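Local coordinates for transcriptional regulator (Streptococcus dysgalactiae, PDB 4YV9), which probably binds DNA and regulates transcription in quorum sensing, acting as the receptor for SHP peptide pheromones, at residues E26-S31 / C45-N50; G6-R11 / S64-T69. All blocks are in the same frame, centred on the assembly; numbering follows the deposited sequence.

Interaction 1. Residues E26-S31 / C45-N50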
ATOM      1  N   GLU B  26     -18.185  -8.819  28.158  1.00 36.50           N
ATOM      2  CA  GLU B  26     -19.228  -7.945  28.682  1.00 43.49           C
ATOM      3  C   GLU B  26     -19.973  -7.151  27.606  1.00 42.69           C
ATOM      4  O   GLU B  26     -21.043  -6.610  27.867  1.00 51.08           O
ATOM      5  CB  GLU B  26     -18.631  -6.968  29.700  1.00 55.71           C
ATOM      6  CG  GLU B  26     -17.479  -6.141  29.149  1.00 59.83           C
ATOM      7  CD  GLU B  26     -16.936  -5.135  30.153  1.00 72.95           C
ATOM      8  OE1 GLU B  26     -17.682  -4.743  31.083  1.00 77.40           O
ATOM      9  OE2 GLU B  26     -15.758  -4.739  30.011  1.00 74.25           O
ATOM     10  N   HIS B  27     -19.407  -7.063  26.408  1.00 52.56           N
ATOM     11  CA  HIS B  27     -20.009  -6.256  25.347  1.00 52.44           C
ATOM     12  C   HIS B  27     -20.947  -7.078  24.457  1.00 45.17           C
ATOM     13  O   HIS B  27     -21.965  -6.576  23.995  1.00 46.47           O
ATOM     14  CB  HIS B  27     -18.914  -5.596  24.490  1.00 50.30           C
ATOM     15  CG  HIS B  27     -17.862  -4.892  25.293  1.00 52.11           C
ATOM     16  ND1 HIS B  27     -18.096  -3.700  25.944  1.00 54.58           N
ATOM     17  CD2 HIS B  27     -16.575  -5.223  25.564  1.00 48.88           C
ATOM     18  CE1 HIS B  27     -17.000  -3.325  26.579  1.00 55.47           C
ATOM     19  NE2 HIS B  27     -16.062  -4.231  26.363  1.00 52.28           N
ATOM     20  N   LEU B  28     -20.593  -8.334  24.215  1.00 42.89           N
ATOM     21  CA  LEU B  28     -21.410  -9.216  23.386  1.00 43.93           C
ATOM     22  C   LEU B  28     -21.416 -10.627  23.945  1.00 36.06           C
ATOM     23  O   LEU B  28     -20.364 -11.187  24.191  1.00 34.31           O
ATOM     24  CB  LEU B  28     -20.898  -9.254  21.940  1.00 36.46           C
ATOM     25  CG  LEU B  28     -21.364  -8.205  20.934  1.00 42.87           C
ATOM     26  CD1 LEU B  28     -20.794  -8.521  19.535  1.00 40.33           C
ATOM     27  CD2 LEU B  28     -22.880  -8.090  20.882  1.00 51.20           C
ATOM     28  N   SER B  29     -22.605 -11.202  24.118  1.00 36.76           N
ATOM     29  CA  SER B  29     -22.726 -12.572  24.597  1.00 36.69           C
ATOM     30  C   SER B  29     -22.465 -13.577  23.477  1.00 42.81           C
ATOM     31  O   SER B  29     -22.418 -13.204  22.306  1.00 42.50           O
ATOM     32  CB  SER B  29     -24.119 -12.797  25.182  1.00 40.33           C
ATOM     33  OG  SER B  29     -25.094 -12.604  24.164  1.00 41.99           O
ATOM     34  N   LYS B  30     -22.299 -14.847  23.835  1.00 34.89           N
ATOM     35  CA  LYS B  30     -22.185 -15.925  22.841  1.00 37.78           C
ATOM     36  C   LYS B  30     -23.402 -15.906  21.912  1.00 40.83           C
ATOM     37  O   LYS B  30     -23.279 -15.999  20.688  1.00 37.60           O
ATOM     38  CB  LYS B  30     -22.086 -17.293  23.530  1.00 39.90           C
ATOM     39  CG  LYS B  30     -20.830 -17.474  24.389  1.00 48.64           C
ATOM     40  CD  LYS B  30     -20.508 -18.947  24.598  1.00 49.92           C
ATOM     41  CE  LYS B  30     -21.583 -19.649  25.394  1.00 64.54           C
ATOM     42  NZ  LYS B  30     -21.214 -21.065  25.651  1.00 71.52           N
ATOM     43  N   SER B  31     -24.562 -15.768  22.537  1.00 39.70           N
ATOM     44  CA  SER B  31     -25.863 -15.737  21.871  1.00 43.00           C
ATOM     45  C   SER B  31     -25.940 -14.583  20.869  1.00 48.75           C
ATOM     46  O   SER B  31     -26.422 -14.747  19.748  1.00 49.36           O
ATOM     47  CB  SER B  31     -26.976 -15.627  22.917  1.00 46.47           C
ATOM     48  OG  SER B  31     -28.250 -15.566  22.319  1.00 66.57           O
ATOM     49  N   CYS B  45     -21.346  -1.450  14.849  1.00 49.28           N
ATOM     50  CA  CYS B  45     -20.045  -1.511  14.203  1.00 45.45           C
ATOM     51  C   CYS B  45     -18.961  -1.621  15.270  1.00 46.44           C
ATOM     52  O   CYS B  45     -18.031  -2.419  15.148  1.00 49.62           O
ATOM     53  CB  CYS B  45     -19.809  -0.287  13.324  1.00 47.53           C
ATOM     54  SG  CYS B  45     -18.399  -0.512  12.201  1.00 53.66           S
ATOM     55  N   SER B  46     -19.104  -0.819  16.320  1.00 52.15           N
ATOM     56  CA  SER B  46     -18.158  -0.813  17.431  1.00 51.26           C
ATOM     57  C   SER B  46     -17.996  -2.209  18.032  1.00 45.66           C
ATOM     58  O   SER B  46     -16.897  -2.645  18.326  1.00 43.68           O
ATOM     59  CB  SER B  46     -18.613   0.179  18.505  1.00 58.94           C
ATOM     60  OG  SER B  46     -17.496   0.703  19.204  1.00 64.88           O
ATOM     61  N   ARG B  47     -19.097  -2.924  18.192  1.00 46.11           N
ATOM     62  CA  ARG B  47     -19.008  -4.258  18.767  1.00 48.46           C
ATOM     63  C   ARG B  47     -18.399  -5.238  17.764  1.00 45.56           C
ATOM     64  O   ARG B  47     -17.654  -6.149  18.150  1.00 40.64           O
ATOM     65  CB  ARG B  47     -20.388  -4.706  19.259  1.00 48.51           C
ATOM     66  CG  ARG B  47     -20.743  -4.003  20.557  1.00 47.79           C
ATOM     67  CD  ARG B  47     -22.213  -4.094  20.934  1.00 57.74           C
ATOM     68  NE  ARG B  47     -22.363  -4.250  22.380  1.00 71.56           N
ATOM     69  CZ  ARG B  47     -22.574  -3.254  23.233  1.00 79.08           C
ATOM     70  NH1 ARG B  47     -22.684  -2.007  22.798  1.00 83.74           N
ATOM     71  NH2 ARG B  47     -22.687  -3.509  24.528  1.00 87.30           N
ATOM     72  N   LEU B  48     -18.675  -5.030  16.478  1.00 39.66           N
ATOM     73  CA  LEU B  48     -18.032  -5.834  15.447  1.00 36.96           C
ATOM     74  C   LEU B  48     -16.524  -5.607  15.449  1.00 37.61           C
ATOM     75  O   LEU B  48     -15.745  -6.562  15.363  1.00 38.23           O
ATOM     76  CB  LEU B  48     -18.599  -5.515  14.060  1.00 39.79           C
ATOM     77  CG  LEU B  48     -17.937  -6.262  12.896  1.00 43.21           C
ATOM     78  CD1 LEU B  48     -17.944  -7.766  13.121  1.00 42.84           C
ATOM     79  CD2 LEU B  48     -18.646  -5.922  11.596  1.00 43.47           C
ATOM     80  N   LEU B  49     -16.114  -4.347  15.560  1.00 38.99           N
ATOM     81  CA  LEU B  49     -14.679  -4.023  15.594  1.00 41.95           C
ATOM     82  C   LEU B  49     -13.949  -4.692  16.745  1.00 40.63           C
ATOM     83  O   LEU B  49     -12.797  -5.092  16.594  1.00 38.17           O
ATOM     84  CB  LEU B  49     -14.461  -2.518  15.676  1.00 46.17           C
ATOM     85  CG  LEU B  49     -14.127  -1.830  14.348  1.00 47.16           C
ATOM     86  CD1 LEU B  49     -15.218  -2.050  13.326  1.00 45.04           C
ATOM     87  CD2 LEU B  49     -13.909  -0.354  14.563  1.00 52.55           C
ATOM     88  N   ASN B  50     -14.618  -4.780  17.892  1.00 36.29           N
ATOM     89  CA  ASN B  50     -14.095  -5.483  19.067  1.00 38.49           C
ATOM     90  C   ASN B  50     -13.850  -6.962  18.763  1.00 39.43           C
ATOM     91  O   ASN B  50     -12.807  -7.513  19.117  1.00 39.49           O
ATOM     92  CB  ASN B  50     -15.081  -5.327  20.240  1.00 39.26           C
ATOM     93  CG  ASN B  50     -14.554  -5.908  21.565  1.00 38.95           C
ATOM     94  OD1 ASN B  50     -13.389  -5.756  21.911  1.00 40.12           O
ATOM     95  ND2 ASN B  50     -15.439  -6.565  22.313  1.00 42.11           N
TER
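Arg47 reaches from its helix to the backbone carbonyl of His27 and takes it side-on with two nitrogens. The bond from Arg47 NE to His27 O is 2.9 Å long and fairly straight; the one from Arg47 NH2 to the same oxygen is 3.2 Å and more bent, at 137°. The oxygen lies in the guanidinium plane, yet the two donors use it differently: NH2 meets a lone pair in the carbonyl plane, while NE comes in from above that plane. Two bonds to one atom, with the salt bridge from Arg47 NH1 to Glu42 of the second subunit, should limit the rotation of the guanidinium. Farther back along the arginine, Leu28 packs against its aliphatic part, Leu28 CD1 3.8 Å from Arg47 CB, with Leu28 CD2 near Arg47 CD.

One turn on, Asn50 stretches its amide out with CG anti to the backbone N (chi1 -174°), which brings ND2 to 3.7 Å from His27 CD2. Ring and amide planes stand almost perpendicular, 89° apart. The histidine ring is backed by Glu26 CG over one face, and a sulfate ion lies close to its side chain.

Around these groups, Asp25 ties the two segments together: one carboxylate oxygen accepts from Asn50 ND2, the other from the backbone N of His27 and Leu28. Within the helix-turn-helix region, the contact joins the loop leading into helix 30-37 to the start of helix 45-54, with Leu28 also packing on Ile33 and Ile43.

Interaction 2. Residues G6-R11 / S64-T69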
ATOM      1  N   GLY B   6     -22.445 -11.115   8.941  1.00 53.25           N
ATOM      2  CA  GLY B   6     -22.309 -12.121   9.982  1.00 48.34           C
ATOM      3  C   GLY B   6     -21.746 -13.391   9.384  1.00 48.61           C
ATOM      4  O   GLY B   6     -20.935 -14.095   9.983  1.00 45.54           O
ATOM      5  N   LYS B   7     -22.188 -13.669   8.168  1.00 52.98           N
ATOM      6  CA  LYS B   7     -21.656 -14.776   7.395  1.00 59.72           C
ATOM      7  C   LYS B   7     -20.139 -14.712   7.237  1.00 56.51           C
ATOM      8  O   LYS B   7     -19.434 -15.712   7.375  1.00 54.87           O
ATOM      9  CB  LYS B   7     -22.299 -14.781   6.024  1.00 62.07           C
ATOM     10  CG  LYS B   7     -21.751 -15.833   5.106  1.00 82.58           C
ATOM     11  CD  LYS B   7     -22.025 -17.244   5.605  1.00 91.69           C
ATOM     12  CE  LYS B   7     -21.988 -18.233   4.419  1.00 96.53           C
ATOM     13  NZ  LYS B   7     -20.674 -18.272   3.693  1.00 90.22           N
ATOM     14  N   THR B   8     -19.643 -13.526   6.925  1.00 54.53           N
ATOM     15  CA  THR B   8     -18.219 -13.351   6.714  1.00 55.35           C
ATOM     16  C   THR B   8     -17.467 -13.464   8.038  1.00 46.63           C
ATOM     17  O   THR B   8     -16.424 -14.108   8.111  1.00 44.34           O
ATOM     18  CB  THR B   8     -17.928 -12.016   6.044  1.00 52.69           C
ATOM     19  OG1 THR B   8     -18.636 -11.958   4.796  1.00 58.10           O
ATOM     20  CG2 THR B   8     -16.436 -11.871   5.798  1.00 52.30           C
ATOM     21  N   LEU B   9     -17.998 -12.855   9.094  1.00 43.99           N
ATOM     22  CA  LEU B   9     -17.413 -13.038  10.424  1.00 39.84           C
ATOM     23  C   LEU B   9     -17.293 -14.519  10.796  1.00 42.71           C
ATOM     24  O   LEU B   9     -16.243 -14.986  11.245  1.00 37.51           O
ATOM     25  CB  LEU B   9     -18.241 -12.321  11.498  1.00 38.61           C
ATOM     26  CG  LEU B   9     -17.690 -12.588  12.905  1.00 38.52           C
ATOM     27  CD1 LEU B   9     -16.278 -12.020  13.024  1.00 40.84           C
ATOM     28  CD2 LEU B   9     -18.592 -12.021  13.993  1.00 43.00           C
ATOM     29  N   ARG B  10     -18.381 -15.252  10.616  1.00 41.34           N
ATOM     30  CA  ARG B  10     -18.398 -16.683  10.894  1.00 42.10           C
ATOM     31  C   ARG B  10     -17.293 -17.410  10.142  1.00 41.23           C
ATOM     32  O   ARG B  10     -16.576 -18.217  10.719  1.00 39.70           O
ATOM     33  CB  ARG B  10     -19.757 -17.278  10.523  1.00 43.61           C
ATOM     34  CG  ARG B  10     -19.845 -18.792  10.629  1.00 58.72           C
ATOM     35  CD  ARG B  10     -21.240 -19.263  10.204  1.00 63.79           C
ATOM     36  NE  ARG B  10     -21.250 -20.647   9.733  1.00 78.68           N
ATOM     37  CZ  ARG B  10     -22.343 -21.301   9.341  1.00 87.28           C
ATOM     38  NH1 ARG B  10     -23.526 -20.698   9.359  1.00 93.04           N
ATOM     39  NH2 ARG B  10     -22.254 -22.559   8.925  1.00 88.17           N
ATOM     40  N   ARG B  11     -17.188 -17.133   8.844  1.00 44.41           N
ATOM     41  CA  ARG B  11     -16.190 -17.772   8.001  1.00 46.40           C
ATOM     42  C   ARG B  11     -14.775 -17.455   8.474  1.00 44.32           C
ATOM     43  O   ARG B  11     -13.924 -18.333   8.562  1.00 45.36           O
ATOM     44  CB  ARG B  11     -16.357 -17.330   6.548  1.00 52.06           C
ATOM     45  CG  ARG B  11     -15.349 -17.948   5.589  1.00 58.99           C
ATOM     46  CD  ARG B  11     -15.670 -17.613   4.137  1.00 73.02           C
ATOM     47  NE  ARG B  11     -15.591 -16.180   3.864  1.00 75.54           N
ATOM     48  CZ  ARG B  11     -14.472 -15.543   3.530  1.00 79.71           C
ATOM     49  NH1 ARG B  11     -13.326 -16.210   3.431  1.00 79.98           N
ATOM     50  NH2 ARG B  11     -14.499 -14.237   3.300  1.00 80.11           N
ATOM     51  N   SER B  64     -12.886  -6.269   2.604  1.00 61.44           N
ATOM     52  CA  SER B  64     -12.448  -6.719   1.282  1.00 69.97           C
ATOM     53  C   SER B  64     -12.706  -8.214   1.093  1.00 60.08           C
ATOM     54  O   SER B  64     -12.860  -8.676  -0.023  1.00 65.10           O
ATOM     55  CB  SER B  64     -10.968  -6.405   1.043  1.00 73.83           C
ATOM     56  OG  SER B  64     -10.146  -7.479   1.469  1.00 70.69           O
ATOM     57  N   THR B  65     -12.768  -8.980   2.174  1.00 55.12           N
ATOM     58  CA  THR B  65     -13.052 -10.403   2.012  1.00 62.09           C
ATOM     59  C   THR B  65     -14.567 -10.658   1.991  1.00 64.26           C
ATOM     60  O   THR B  65     -15.026 -11.684   1.474  1.00 62.90           O
ATOM     61  CB  THR B  65     -12.370 -11.257   3.108  1.00 60.80           C
ATOM     62  OG1 THR B  65     -12.401 -12.640   2.727  1.00 71.73           O
ATOM     63  CG2 THR B  65     -13.055 -11.083   4.439  1.00 49.05           C
ATOM     64  N   HIS B  66     -15.336  -9.704   2.512  1.00 64.72           N
ATOM     65  CA  HIS B  66     -16.796  -9.813   2.550  1.00 60.69           C
ATOM     66  C   HIS B  66     -17.384  -9.796   1.146  1.00 69.57           C
ATOM     67  O   HIS B  66     -18.254 -10.607   0.829  1.00 71.84           O
ATOM     68  CB  HIS B  66     -17.396  -8.682   3.400  1.00 60.46           C
ATOM     69  CG  HIS B  66     -18.888  -8.566   3.303  1.00 58.01           C
ATOM     70  ND1 HIS B  66     -19.743  -9.545   3.767  1.00 62.84           N
ATOM     71  CD2 HIS B  66     -19.673  -7.582   2.812  1.00 58.69           C
ATOM     72  CE1 HIS B  66     -20.992  -9.170   3.548  1.00 63.01           C
ATOM     73  NE2 HIS B  66     -20.982  -7.982   2.975  1.00 63.40           N
ATOM     74  N   SER B  67     -16.910  -8.876   0.310  1.00 65.65           N
ATOM     75  CA  SER B  67     -17.365  -8.795  -1.083  1.00 78.01           C
ATOM     76  C   SER B  67     -16.464  -7.922  -1.939  1.00 76.22           C
ATOM     77  O   SER B  67     -15.707  -7.099  -1.428  1.00 74.70           O
ATOM     78  CB  SER B  67     -18.791  -8.255  -1.157  1.00 84.63           C
ATOM     79  OG  SER B  67     -18.798  -6.852  -0.968  1.00 87.77           O
ATOM     80  N   LYS B  68     -16.574  -8.102  -3.248  1.00 88.00           N
ATOM     81  CA  LYS B  68     -15.835  -7.302  -4.215  1.00100.20           C
ATOM     82  C   LYS B  68     -16.481  -5.934  -4.447  1.00100.52           C
ATOM     83  O   LYS B  68     -16.142  -5.241  -5.404  1.00 99.76           O
ATOM     84  CB  LYS B  68     -15.731  -8.049  -5.549  1.00108.61           C
ATOM     85  CG  LYS B  68     -14.848  -9.287  -5.508  1.00113.03           C
ATOM     86  CD  LYS B  68     -15.485 -10.447  -6.262  1.00121.17           C
ATOM     87  CE  LYS B  68     -14.847 -11.774  -5.875  1.00121.59           C
ATOM     88  NZ  LYS B  68     -15.425 -12.920  -6.635  1.00128.54           N
ATOM     89  N   THR B  69     -17.416  -5.551  -3.581  1.00101.65           N
ATOM     90  CA  THR B  69     -18.087  -4.262  -3.719  1.00105.90           C
ATOM     91  C   THR B  69     -17.163  -3.121  -3.311  1.00102.86           C
ATOM     92  O   THR B  69     -16.378  -3.244  -2.367  1.00100.60           O
ATOM     93  CB  THR B  69     -19.372  -4.182  -2.875  1.00110.43           C
ATOM     94  OG1 THR B  69     -19.169  -4.844  -1.622  1.00107.66           O
ATOM     95  CG2 THR B  69     -20.525  -4.852  -3.603  1.00115.72           C
TER
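Thr65 OG1 has partners in both subunits: Arg11 NH2 donates to it within the chain, and Gln139 NE2 of the second subunit bonds to it as well. The arginine bond is short and nearly straight, 2.7 Å from Arg11 NH2 to Thr65 OG1 with an angle of 168° at the hydrogen, and the oxygen sits at the guanidinium edge, only 3° out of its plane. This is the place where the first helix of the helix-turn-helix domain, helix 6-15, meets the C-terminal end of helix 59-66, from which the chain goes on toward helix 72-85.

Arg11 runs out extended from its backbone and then bends at chi3 (63°), which turns the guanidinium to meet the Thr65 side chain reaching across from the other helix. Its NH1 is held by Gln139 OE1 of the second subunit, so one glutamine amide spans both partners of the bond and should help fix the guanidinium's orientation. Thr65 turns OG1 anti to its backbone N, and its methyl CG2 faces the other helix, 3.7 Å from Thr8 CG2. The two threonines pass side by side, their side chains running opposite ways, making a small apolar patch beside the arginine bond; Phe62, one turn back on helix 59-66, also packs against Thr8.

A turn earlier on helix 6-15, buried Thr8 supplies the second polar link. Its hydroxyl lies in the plane of the His66 ring, at the edge, and the histidine and threonine side chains lie roughly perpendicular. Leu5 touches the same histidine. The hydrogen bond measures 2.8 Å between Thr8 OG1 and His66 ND1.

How the interactions relate
From the N terminus the chain enters helix 6-15, whose partner in interaction 2 comes more than fifty residues later. It then passes helix 20-23 to residues 26-31, runs through helix 30-37, and closes the short loop of interaction 1 when helix 45-54 begins. Helix 59-66 follows directly, and its last turn closes the long loop of interaction 2, so the loop of interaction 1 lies wholly within that of interaction 2. Interaction 1 ties the loop ahead of helix 30-37 to helix 45-54; interaction 2 ties helix 6-15 to the end of helix 59-66. Their centres lie about 17 Å apart, and both are in contact with the second subunit.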